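Long-range contacts in PA14 domain-containing protein (Clostridium clariflavum, PDB 6QDI), which is part of a membrane RsgI-type anti-sigma factor and probably senses extracellular polysaccharides through its tandem calcium-binding PA14 domains: residues A[47-52]-A[106-111]; A[61-66]-A[119-124]; A[67-72]-A[110-115]. All blocks are in the same frame, centred on the assembly; numbering follows the deposited sequence.

How the interactions relate
Of these segments the chain meets 47-52 first, then 61-66 and, directly after it, 67-72. It comes back through 106-111, which overlaps 110-115, and then through 119-124. Interaction 1 closes a loop of 53 residues and interaction 2 one of 52, and the two cross, since their segments alternate. Interaction 3 closes a shorter loop lying wholly within that of interaction 2, and it ends on the same strand as interaction 1. Interactions 1 and 2 belong to the two facing sheets of the first PA14 domain, where Trp49 and Tyr110 pack on Val119. Interaction 3 joins the sheets at their calcium-binding end.

Interaction 1. Residues A[47-52]-A[106-111]; sequences VRWTGK and IKLEYF
Trp49 and Leu108 lie side by side in an antiparallel strand pair within one sheet of the PA14 beta-sandwich. The axes of 47-52 and 106-111 approach to 4.7 Å. Three hydrogen-bonded pairs, Val47 with Tyr110, Trp49 with Leu108 and Gly51 with Ile106, give six backbone bonds. The straightest runs from Trp49 N to Leu108 O, 2.8 Å long with 174° at the hydrogen. In the non-hydrogen-bonded pairs between them, CA-H groups meet carbonyl oxygens, as at Lys107 CA to Trp49 O.

The apolar contacts lie on the inner face, turned to the second sheet. Trp49 CE3 rests 3.8 Å from Leu108 CD2, and CZ3 of the same indole lies 3.9 Å from Tyr110 CB. Val47 CG1 covers one face of the indole, offset toward the rim. Val47 CG2 meets the edge of the Tyr110 ring at CD2. Asp23 takes the hydrogen bond of the indole NE1, and Val119 of strand 117-125 packs on both Trp49 and Tyr110.

Polar contacts occupy the other face. Arg48 and Glu109 lie side by side in a salt bridge. Arg48 CG is anti to the backbone N (chi1 -180°), and a bend at chi3 (-65°) sets NE. The chain of Lys107 runs alongside, with CD 4.1 Å from Arg48 CD, and Lys107 also makes a cation-pi contact with Trp74. Two guanidinium nitrogens, NE at 2.8 Å and NH2 at 3.2 Å, grip the single oxygen OE2 of Glu109 from the same face of the carboxylate.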
loop_
_atom_site.group_PDB
_atom_site.type_symbol
_atom_site.label_atom_id
_atom_site.label_comp_id
_atom_site.label_asym_id
_atom_site.label_seq_id
_atom_site.Cartn_x
_atom_site.Cartn_y
_atom_site.Cartn_z
ATOM N N VAL A 47 2.510 -6.933 0.744
ATOM C CA VAL A 47 2.240 -7.711 1.941
ATOM C C VAL A 47 3.453 -7.704 2.825
ATOM O O VAL A 47 4.607 -7.791 2.348
ATOM C CB VAL A 47 1.880 -9.187 1.582
ATOM C CG1 VAL A 47 1.339 -9.892 2.809
ATOM C CG2 VAL A 47 0.886 -9.274 0.439
ATOM N N ARG A 48 3.219 -7.623 4.145
ATOM C CA ARG A 48 4.260 -7.874 5.126
ATOM C C ARG A 48 3.822 -9.036 6.008
ATOM O O ARG A 48 2.741 -9.012 6.597
ATOM C CB ARG A 48 4.531 -6.691 6.021
ATOM C CG ARG A 48 5.615 -6.937 7.048
ATOM C CD ARG A 48 5.838 -5.769 7.976
ATOM N NE ARG A 48 6.332 -4.607 7.273
ATOM C CZ ARG A 48 5.685 -3.456 7.122
ATOM N NH1 ARG A 48 4.453 -3.295 7.517
ATOM N NH2 ARG A 48 6.294 -2.461 6.447
ATOM N N TRP A 49 4.688 -10.042 6.109
ATOM C CA TRP A 49 4.503 -11.143 7.059
ATOM C C TRP A 49 5.448 -11.004 8.222
ATOM O O TRP A 49 6.652 -10.743 8.042
ATOM C CB TRP A 49 4.746 -12.506 6.394
ATOM C CG TRP A 49 3.671 -12.916 5.455
ATOM C CD1 TRP A 49 2.494 -13.495 5.766
ATOM C CD2 TRP A 49 3.678 -12.802 4.022
ATOM N NE1 TRP A 49 1.763 -13.738 4.660
ATOM C CE2 TRP A 49 2.469 -13.323 3.563
ATOM C CE3 TRP A 49 4.601 -12.273 3.081
ATOM C CZ2 TRP A 49 2.149 -13.355 2.228
ATOM C CZ3 TRP A 49 4.259 -12.332 1.730
ATOM C CH2 TRP A 49 3.047 -12.840 1.338
ATOM N N THR A 50 4.922 -11.186 9.442
ATOM C CA THR A 50 5.714 -11.114 10.643
ATOM C C THR A 50 5.352 -12.254 11.608
ATOM O O THR A 50 4.197 -12.695 11.706
ATOM C CB THR A 50 5.548 -9.762 11.384
ATOM O OG1 THR A 50 4.166 -9.498 11.569
ATOM C CG2 THR A 50 6.194 -8.629 10.592
ATOM N N GLY A 51 6.362 -12.655 12.355
ATOM C CA GLY A 51 6.166 -13.600 13.434
ATOM C C GLY A 51 7.498 -14.199 13.800
ATOM O O GLY A 51 8.548 -13.535 13.749
ATOM N N LYS A 52 7.464 -15.469 14.199
ATOM C CA LYS A 52 8.666 -16.210 14.603
ATOM C C LYS A 52 8.791 -17.481 13.797
ATOM O O LYS A 52 7.780 -18.018 13.329
ATOM C CB LYS A 52 8.607 -16.583 16.067
ATOM C CG LYS A 52 8.351 -15.435 16.998
ATOM C CD LYS A 52 9.559 -14.570 17.215
ATOM C CE LYS A 52 9.359 -13.707 18.485
ATOM N NZ LYS A 52 10.520 -12.836 18.739
ATOM N N ILE A 106 11.077 -13.366 12.152
ATOM C CA ILE A 106 11.014 -13.460 10.706
ATOM C C ILE A 106 10.134 -12.293 10.253
ATOM O O ILE A 106 9.060 -12.048 10.805
ATOM C CB ILE A 106 10.506 -14.835 10.177
ATOM C CG1 ILE A 106 10.383 -14.816 8.656
ATOM C CG2 ILE A 106 9.212 -15.252 10.846
ATOM C CD1 ILE A 106 10.235 -16.206 8.074
ATOM N N LYS A 107 10.590 -11.613 9.195
ATOM C CA LYS A 107 9.815 -10.578 8.505
ATOM C C LYS A 107 10.030 -10.749 7.028
ATOM O O LYS A 107 11.196 -10.849 6.584
ATOM C CB LYS A 107 10.251 -9.183 8.970
ATOM C CG LYS A 107 9.525 -8.068 8.233
ATOM C CD LYS A 107 9.783 -6.679 8.810
ATOM C CE LYS A 107 11.224 -6.279 8.887
ATOM N NZ LYS A 107 11.374 -4.894 9.410
ATOM N N LEU A 108 8.966 -10.802 6.249
ATOM C CA LEU A 108 9.071 -10.935 4.810
ATOM C C LEU A 108 8.151 -9.869 4.222
ATOM O O LEU A 108 6.951 -9.881 4.482
ATOM C CB LEU A 108 8.671 -12.329 4.351
ATOM C CG LEU A 108 9.039 -12.712 2.890
ATOM C CD1 LEU A 108 8.984 -14.217 2.706
ATOM C CD2 LEU A 108 8.183 -12.095 1.820
ATOM N N GLU A 109 8.735 -8.972 3.424
ATOM C CA GLU A 109 7.987 -7.954 2.711
ATOM C C GLU A 109 7.969 -8.293 1.216
ATOM O O GLU A 109 8.959 -8.797 0.683
ATOM C CB GLU A 109 8.608 -6.585 2.963
ATOM C CG GLU A 109 8.381 -6.113 4.378
ATOM C CD GLU A 109 9.101 -4.852 4.797
ATOM O OE1 GLU A 109 9.875 -4.288 4.002
ATOM O OE2 GLU A 109 8.812 -4.389 5.920
ATOM N N TYR A 110 6.847 -8.002 0.572
ATOM C CA TYR A 110 6.604 -8.441 -0.798
ATOM C C TYR A 110 5.779 -7.383 -1.532
ATOM O O TYR A 110 4.888 -6.769 -0.921
ATOM C CB TYR A 110 5.800 -9.775 -0.730
ATOM C CG TYR A 110 5.114 -10.093 -2.034
ATOM C CD1 TYR A 110 5.791 -10.673 -3.092
ATOM C CD2 TYR A 110 3.802 -9.689 -2.253
ATOM C CE1 TYR A 110 5.177 -10.856 -4.320
ATOM C CE2 TYR A 110 3.189 -9.815 -3.488
ATOM C CZ TYR A 110 3.891 -10.392 -4.530
ATOM O OH TYR A 110 3.270 -10.524 -5.742
ATOM N N PHE A 111 5.994 -7.238 -2.844
ATOM C CA PHE A 111 5.073 -6.463 -3.659
ATOM C C PHE A 111 4.821 -7.050 -5.011
ATOM O O PHE A 111 5.706 -7.684 -5.604
ATOM C CB PHE A 111 5.485 -4.967 -3.776
ATOM C CG PHE A 111 6.664 -4.672 -4.685
ATOM C CD1 PHE A 111 6.478 -4.419 -6.042
ATOM C CD2 PHE A 111 7.951 -4.601 -4.189
ATOM C CE1 PHE A 111 7.534 -4.107 -6.867
ATOM C CE2 PHE A 111 9.013 -4.267 -5.018
ATOM C CZ PHE A 111 8.828 -4.027 -6.352
#

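Interaction 2. Residues A[61-66]-A[119-124]; sequences YTFYIS and VKLEWS
Tyr64 OH and Ser124 OG share a hydrogen bond of 2.7 Å on the outer face of this strand pair. The hydroxyl of Ser124 comes in at the edge of the phenol ring, near its plane, and lies 3.3 Å from Tyr64 CE1. Ser124 OG sits between its own backbone N and carbonyl carbon (chi1 70°), on the side of the tyrosine. Thr62 CG2 covers one face of the phenol ring, offset toward the rim.

On the inner face, Trp123 meets two aromatic side chains. Tyr61 CE2 stands over one face of the indole, toward the rim, and Tyr61 CD2 is 3.7 Å from Trp123 CE3. The two ring planes are inclined at 40°. Phe63 CE2 approaches the same Trp123 CE3 at 3.9 Å. Farther along this face, Leu121 CD1 lies 3.8 Å from Ile65 CG1 and also touches the Phe63 ring.

The backbones behind these side chains are antiparallel neighbours in the second sheet of the PA14 beta-sandwich. Their hydrogen-bonded pairs are Thr62 with Ser124, Tyr64 with Glu122 and Ser66 with Lys120. The bond from Glu122 N to Tyr64 O is almost straight, at 177°. Tyr64 N instead reaches Glu122 O from above the carbonyl plane.

Strands 93-98 and 27-31 flank the pair within the sheet. Arg130 forms a salt bridge with Glu122 OE1 and a cation-pi contact with Tyr64. Tyr61 OH is bonded to Tyr57 N. Val71 and Leu73 of strand 71-75, in the facing sheet, pack on Ile65.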
loop_
_atom_site.group_PDB
_atom_site.type_symbol
_atom_site.label_atom_id
_atom_site.label_comp_id
_atom_site.label_asym_id
_atom_site.label_seq_id
_atom_site.Cartn_x
_atom_site.Cartn_y
_atom_site.Cartn_z
ATOM N N TYR A 61 21.109 -22.802 7.605
ATOM C CA TYR A 61 19.901 -22.879 6.771
ATOM C C TYR A 61 20.058 -22.031 5.540
ATOM O O TYR A 61 20.676 -20.957 5.574
ATOM C CB TYR A 61 18.677 -22.417 7.564
ATOM C CG TYR A 61 18.102 -23.516 8.418
ATOM C CD1 TYR A 61 18.698 -23.866 9.634
ATOM C CD2 TYR A 61 17.006 -24.248 8.002
ATOM C CE1 TYR A 61 18.197 -24.893 10.403
ATOM C CE2 TYR A 61 16.501 -25.285 8.785
ATOM C CZ TYR A 61 17.092 -25.602 9.992
ATOM O OH TYR A 61 16.613 -26.608 10.806
ATOM N N THR A 62 19.531 -22.549 4.430
ATOM C CA THR A 62 19.317 -21.762 3.221
ATOM C C THR A 62 17.843 -21.478 3.077
ATOM O O THR A 62 17.030 -22.396 3.254
ATOM C CB THR A 62 19.810 -22.504 1.972
ATOM O OG1 THR A 62 21.198 -22.805 2.138
ATOM C CG2 THR A 62 19.647 -21.657 0.721
ATOM N N PHE A 63 17.503 -20.203 2.839
ATOM C CA PHE A 63 16.149 -19.793 2.504
ATOM C C PHE A 63 16.083 -19.473 1.024
ATOM O O PHE A 63 17.009 -18.807 0.509
ATOM C CB PHE A 63 15.711 -18.582 3.357
ATOM C CG PHE A 63 15.531 -18.964 4.813
ATOM C CD1 PHE A 63 16.607 -18.947 5.708
ATOM C CD2 PHE A 63 14.320 -19.405 5.275
ATOM C CE1 PHE A 63 16.451 -19.385 7.006
ATOM C CE2 PHE A 63 14.153 -19.801 6.568
ATOM C CZ PHE A 63 15.204 -19.782 7.451
ATOM N N TYR A 64 15.044 -19.962 0.362
ATOM C CA TYR A 64 14.852 -19.767 -1.053
ATOM C C TYR A 64 13.564 -18.980 -1.249
ATOM O O TYR A 64 12.525 -19.341 -0.671
ATOM C CB TYR A 64 14.699 -21.098 -1.803
ATOM C CG TYR A 64 15.761 -22.126 -1.509
ATOM C CD1 TYR A 64 15.716 -22.896 -0.362
ATOM C CD2 TYR A 64 16.792 -22.360 -2.397
ATOM C CE1 TYR A 64 16.664 -23.881 -0.100
ATOM C CE2 TYR A 64 17.753 -23.352 -2.151
ATOM C CZ TYR A 64 17.705 -24.057 -0.992
ATOM O OH TYR A 64 18.669 -25.023 -0.775
ATOM N N ILE A 65 13.617 -17.982 -2.121
ATOM C CA ILE A 65 12.453 -17.250 -2.520
ATOM C C ILE A 65 12.260 -17.322 -4.022
ATOM O O ILE A 65 13.189 -17.118 -4.787
ATOM C CB ILE A 65 12.525 -15.816 -2.003
ATOM C CG1 ILE A 65 12.310 -15.841 -0.466
ATOM C CG2 ILE A 65 11.417 -14.967 -2.606
ATOM C CD1 ILE A 65 12.206 -14.567 0.310
ATOM N N SER A 66 11.018 -17.608 -4.415
ATOM C CA SER A 66 10.503 -17.386 -5.773
ATOM C C SER A 66 9.575 -16.189 -5.677
ATOM O O SER A 66 8.719 -16.168 -4.778
ATOM C CB SER A 66 9.734 -18.634 -6.240
ATOM O OG SER A 66 10.511 -19.805 -6.134
ATOM N N VAL A 119 4.718 -15.518 -4.509
ATOM C CA VAL A 119 5.806 -15.518 -3.567
ATOM C C VAL A 119 5.768 -16.843 -2.810
ATOM O O VAL A 119 4.719 -17.261 -2.289
ATOM C CB VAL A 119 5.781 -14.297 -2.639
ATOM C CG1 VAL A 119 4.513 -14.136 -1.837
ATOM C CG2 VAL A 119 6.986 -14.293 -1.717
ATOM N N LYS A 120 6.905 -17.503 -2.749
ATOM C CA LYS A 120 7.028 -18.800 -2.092
ATOM C C LYS A 120 8.321 -18.848 -1.308
ATOM O O LYS A 120 9.386 -18.581 -1.882
ATOM C CB LYS A 120 7.057 -19.919 -3.170
ATOM C CG LYS A 120 7.070 -21.341 -2.706
ATOM C CD LYS A 120 6.889 -22.304 -3.895
ATOM C CE LYS A 120 7.375 -23.725 -3.696
ATOM N NZ LYS A 120 6.810 -24.562 -4.773
ATOM N N LEU A 121 8.228 -19.206 -0.023
ATOM C CA LEU A 121 9.400 -19.319 0.884
ATOM C C LEU A 121 9.672 -20.778 1.236
ATOM O O LEU A 121 8.822 -21.445 1.858
ATOM C CB LEU A 121 9.142 -18.532 2.177
ATOM C CG LEU A 121 10.278 -18.575 3.185
ATOM C CD1 LEU A 121 11.502 -17.842 2.687
ATOM C CD2 LEU A 121 9.764 -18.042 4.510
ATOM N N GLU A 122 10.863 -21.214 0.848
ATOM C CA GLU A 122 11.361 -22.559 1.160
ATOM C C GLU A 122 12.581 -22.453 2.031
ATOM O O GLU A 122 13.246 -21.400 2.121
ATOM C CB GLU A 122 11.717 -23.324 -0.141
ATOM C CG GLU A 122 10.528 -23.578 -1.052
ATOM C CD GLU A 122 11.013 -24.077 -2.376
ATOM O OE1 GLU A 122 11.301 -23.239 -3.241
ATOM O OE2 GLU A 122 11.246 -25.303 -2.508
ATOM N N TRP A 123 12.943 -23.590 2.637
ATOM C CA TRP A 123 14.204 -23.712 3.373
ATOM C C TRP A 123 14.836 -25.079 3.123
ATOM O O TRP A 123 14.190 -26.020 2.682
ATOM C CB TRP A 123 14.057 -23.416 4.884
ATOM C CG TRP A 123 13.199 -24.343 5.699
ATOM C CD1 TRP A 123 12.520 -25.469 5.281
ATOM C CD2 TRP A 123 12.997 -24.246 7.097
ATOM N NE1 TRP A 123 11.858 -26.020 6.344
ATOM C CE2 TRP A 123 12.140 -25.291 7.475
ATOM C CE3 TRP A 123 13.413 -23.338 8.055
ATOM C CZ2 TRP A 123 11.715 -25.457 8.792
ATOM C CZ3 TRP A 123 13.002 -23.506 9.362
ATOM C CH2 TRP A 123 12.147 -24.537 9.717
ATOM N N SER A 124 16.140 -25.149 3.388
ATOM C CA SER A 124 16.853 -26.418 3.466
ATOM C C SER A 124 18.005 -26.253 4.472
ATOM O O SER A 124 18.443 -25.149 4.819
ATOM C CB SER A 124 17.400 -26.844 2.111
ATOM O OG SER A 124 18.465 -26.018 1.685
#

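Interaction 3. Residues A[67-72]-A[110-115]; sequences RDNGVR and YFNNTG. With CA (calcium ion), chain D; EDO (1,2-ethanediol), chain C.
Asn69 and Asn112 bring their side-chain oxygens together on one calcium ion, held between the turn that links strands 59-68 and 71-75 and the loop after strand 104-113. The tight part of the contact lies beside this site. Asn69 and Gly70 both face Phe111 in a classic beta bulge. Asn69 N donates to Phe111 O at 2.8 Å, while the bond from Gly70 N to the same oxygen is weak. The Phe111 ring lies flat against this turn, with Gly70 N 3.6 Å above the centre of one face. Phe111 CE2 is 3.5 Å from Gly70 CA. Tyr110 OH donates to Asp68 O, which lies at the edge of the phenol ring. This bond holds the carbonyl of the cis peptide that joins Asp68 to Asn69, the counterpart of the Asp-cis-Asp motif of PA14 lectins with asparagine in the second place.

The calcium side is less closed: two positions on the ion are taken by the oxygens of a 1,2-ethanediol, probably from the crystallisation liquor, and not by protein. Asp68 OD1, Asn69 OD1, Asn112 OD1 and Thr114 O bind the ion at 2.3 to 2.5 Å, and Asn116 O completes the protein ligands. Asp68 CG is anti to the backbone N (chi1 176°), on the side of the metal. Asn69 OD1 also accepts a nearly straight bond from Asn113 N (173°). Asn112 ND2 donates to Gly115 O, which helps fix the amide. The diol O2 accepts from Asn69 ND2 at 2.9 Å. The diol probably mimics a vicinal hydroxyl pair of a sugar, which binds calcium directly in related PA14 adhesins such as Flo5 and Epa1.

Strand 117-125 packs Val119 on Val71, strand 44-53 places Tyr45 against Tyr110 and Asn112, and Trp84 meets Phe111 edge-to-face.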
loop_
_atom_site.group_PDB
_atom_site.type_symbol
_atom_site.label_atom_id
_atom_site.label_comp_id
_atom_site.label_asym_id
_atom_site.label_seq_id
_atom_site.Cartn_x
_atom_site.Cartn_y
_atom_site.Cartn_z
ATOM N N ARG A 67 9.737 -15.199 -6.565
ATOM C CA ARG A 67 9.040 -13.935 -6.376
ATOM C C ARG A 67 8.643 -13.305 -7.705
ATOM O O ARG A 67 9.415 -13.277 -8.674
ATOM C CB ARG A 67 9.917 -12.937 -5.613
ATOM C CG ARG A 67 11.192 -12.530 -6.364
ATOM C CD ARG A 67 12.118 -11.627 -5.619
ATOM N NE ARG A 67 13.245 -11.225 -6.433
ATOM C CZ ARG A 67 13.290 -10.178 -7.230
ATOM N NH1 ARG A 67 14.417 -9.906 -7.872
ATOM N NH2 ARG A 67 12.231 -9.376 -7.369
ATOM N N ASP A 68 7.483 -12.658 -7.658
ATOM C CA ASP A 68 7.048 -11.732 -8.719
ATOM C C ASP A 68 6.142 -10.777 -7.961
ATOM O O ASP A 68 5.029 -11.180 -7.649
ATOM C CB ASP A 68 6.363 -12.485 -9.831
ATOM C CG ASP A 68 5.830 -11.588 -10.890
ATOM O OD1 ASP A 68 5.774 -10.348 -10.671
ATOM O OD2 ASP A 68 5.419 -12.116 -11.977
ATOM N N ASN A 69 6.556 -9.564 -7.551
ATOM C CA ASN A 69 7.805 -8.909 -7.875
ATOM C C ASN A 69 8.791 -8.879 -6.699
ATOM O O ASN A 69 9.506 -9.865 -6.503
ATOM C CB ASN A 69 7.521 -7.496 -8.425
ATOM C CG ASN A 69 6.847 -7.564 -9.774
ATOM O OD1 ASN A 69 5.620 -7.436 -9.878
ATOM N ND2 ASN A 69 7.632 -7.896 -10.795
ATOM N N GLY A 70 8.862 -7.809 -5.936
ATOM C CA GLY A 70 9.968 -7.650 -4.993
ATOM C C GLY A 70 9.772 -8.371 -3.675
ATOM O O GLY A 70 8.649 -8.554 -3.209
ATOM N N VAL A 71 10.895 -8.751 -3.054
ATOM C CA VAL A 71 10.912 -9.336 -1.715
ATOM C C VAL A 71 12.082 -8.821 -0.914
ATOM O O VAL A 71 13.193 -8.634 -1.458
ATOM C CB VAL A 71 10.956 -10.882 -1.768
ATOM C CG1 VAL A 71 11.419 -11.538 -0.457
ATOM C CG2 VAL A 71 9.634 -11.439 -2.260
ATOM N N ARG A 72 11.861 -8.656 0.390
ATOM C CA ARG A 72 12.921 -8.556 1.388
ATOM C C ARG A 72 12.608 -9.576 2.466
ATOM O O ARG A 72 11.495 -9.645 2.951
ATOM C CB ARG A 72 13.024 -7.148 2.002
ATOM C CG ARG A 72 13.586 -6.106 1.031
ATOM C CD ARG A 72 14.076 -4.849 1.679
ATOM N NE ARG A 72 14.721 -3.914 0.729
ATOM C CZ ARG A 72 14.199 -2.759 0.298
ATOM N NH1 ARG A 72 12.936 -2.389 0.664
ATOM N NH2 ARG A 72 14.919 -1.985 -0.535
ATOM N N TYR A 110 6.847 -8.002 0.572
ATOM C CA TYR A 110 6.604 -8.441 -0.798
ATOM C C TYR A 110 5.779 -7.383 -1.532
ATOM O O TYR A 110 4.888 -6.769 -0.921
ATOM C CB TYR A 110 5.800 -9.775 -0.730
ATOM C CG TYR A 110 5.114 -10.093 -2.034
ATOM C CD1 TYR A 110 5.791 -10.673 -3.092
ATOM C CD2 TYR A 110 3.802 -9.689 -2.253
ATOM C CE1 TYR A 110 5.177 -10.856 -4.320
ATOM C CE2 TYR A 110 3.189 -9.815 -3.488
ATOM C CZ TYR A 110 3.891 -10.392 -4.530
ATOM O OH TYR A 110 3.270 -10.524 -5.742
ATOM N N PHE A 111 5.994 -7.238 -2.844
ATOM C CA PHE A 111 5.073 -6.463 -3.659
ATOM C C PHE A 111 4.821 -7.050 -5.011
ATOM O O PHE A 111 5.706 -7.684 -5.604
ATOM C CB PHE A 111 5.485 -4.967 -3.776
ATOM C CG PHE A 111 6.664 -4.672 -4.685
ATOM C CD1 PHE A 111 6.478 -4.419 -6.042
ATOM C CD2 PHE A 111 7.951 -4.601 -4.189
ATOM C CE1 PHE A 111 7.534 -4.107 -6.867
ATOM C CE2 PHE A 111 9.013 -4.267 -5.018
ATOM C CZ PHE A 111 8.828 -4.027 -6.352
ATOM N N ASN A 112 3.638 -6.753 -5.545
ATOM C CA ASN A 112 3.293 -6.959 -6.948
ATOM C C ASN A 112 3.104 -5.614 -7.598
ATOM O O ASN A 112 2.307 -4.804 -7.121
ATOM C CB ASN A 112 2.060 -7.813 -7.138
ATOM C CG ASN A 112 1.894 -8.229 -8.584
ATOM O OD1 ASN A 112 2.875 -8.236 -9.311
ATOM N ND2 ASN A 112 0.677 -8.585 -9.018
ATOM N N ASN A 113 3.806 -5.377 -8.714
ATOM C CA ASN A 113 3.690 -4.149 -9.493
ATOM C C ASN A 113 3.297 -4.524 -10.933
ATOM O O ASN A 113 4.141 -4.493 -11.829
ATOM C CB ASN A 113 4.995 -3.388 -9.460
ATOM C CG ASN A 113 4.929 -2.056 -10.181
ATOM O OD1 ASN A 113 3.898 -1.564 -10.563
ATOM N ND2 ASN A 113 6.062 -1.462 -10.328
ATOM N N THR A 114 2.014 -4.851 -11.091
ATOM C CA THR A 114 1.339 -5.307 -12.331
ATOM C C THR A 114 1.626 -6.765 -12.651
ATOM O O THR A 114 2.634 -7.361 -12.231
ATOM C CB THR A 114 1.612 -4.450 -13.581
ATOM O OG1 THR A 114 2.903 -4.713 -14.147
ATOM C CG2 THR A 114 1.432 -2.978 -13.284
ATOM N N GLY A 115 0.724 -7.343 -13.424
ATOM C CA GLY A 115 0.883 -8.698 -13.908
ATOM C C GLY A 115 0.724 -9.726 -12.817
ATOM O O GLY A 115 0.087 -9.503 -11.786
HETATM CA CA CA D . 4.108 -8.823 -11.222
HETATM C C1 EDO C . 5.269 -9.616 -14.238
HETATM O O1 EDO C . 4.276 -10.127 -13.322
HETATM C C2 EDO C . 5.253 -8.076 -14.194
HETATM O O2 EDO C . 5.578 -7.739 -12.873
#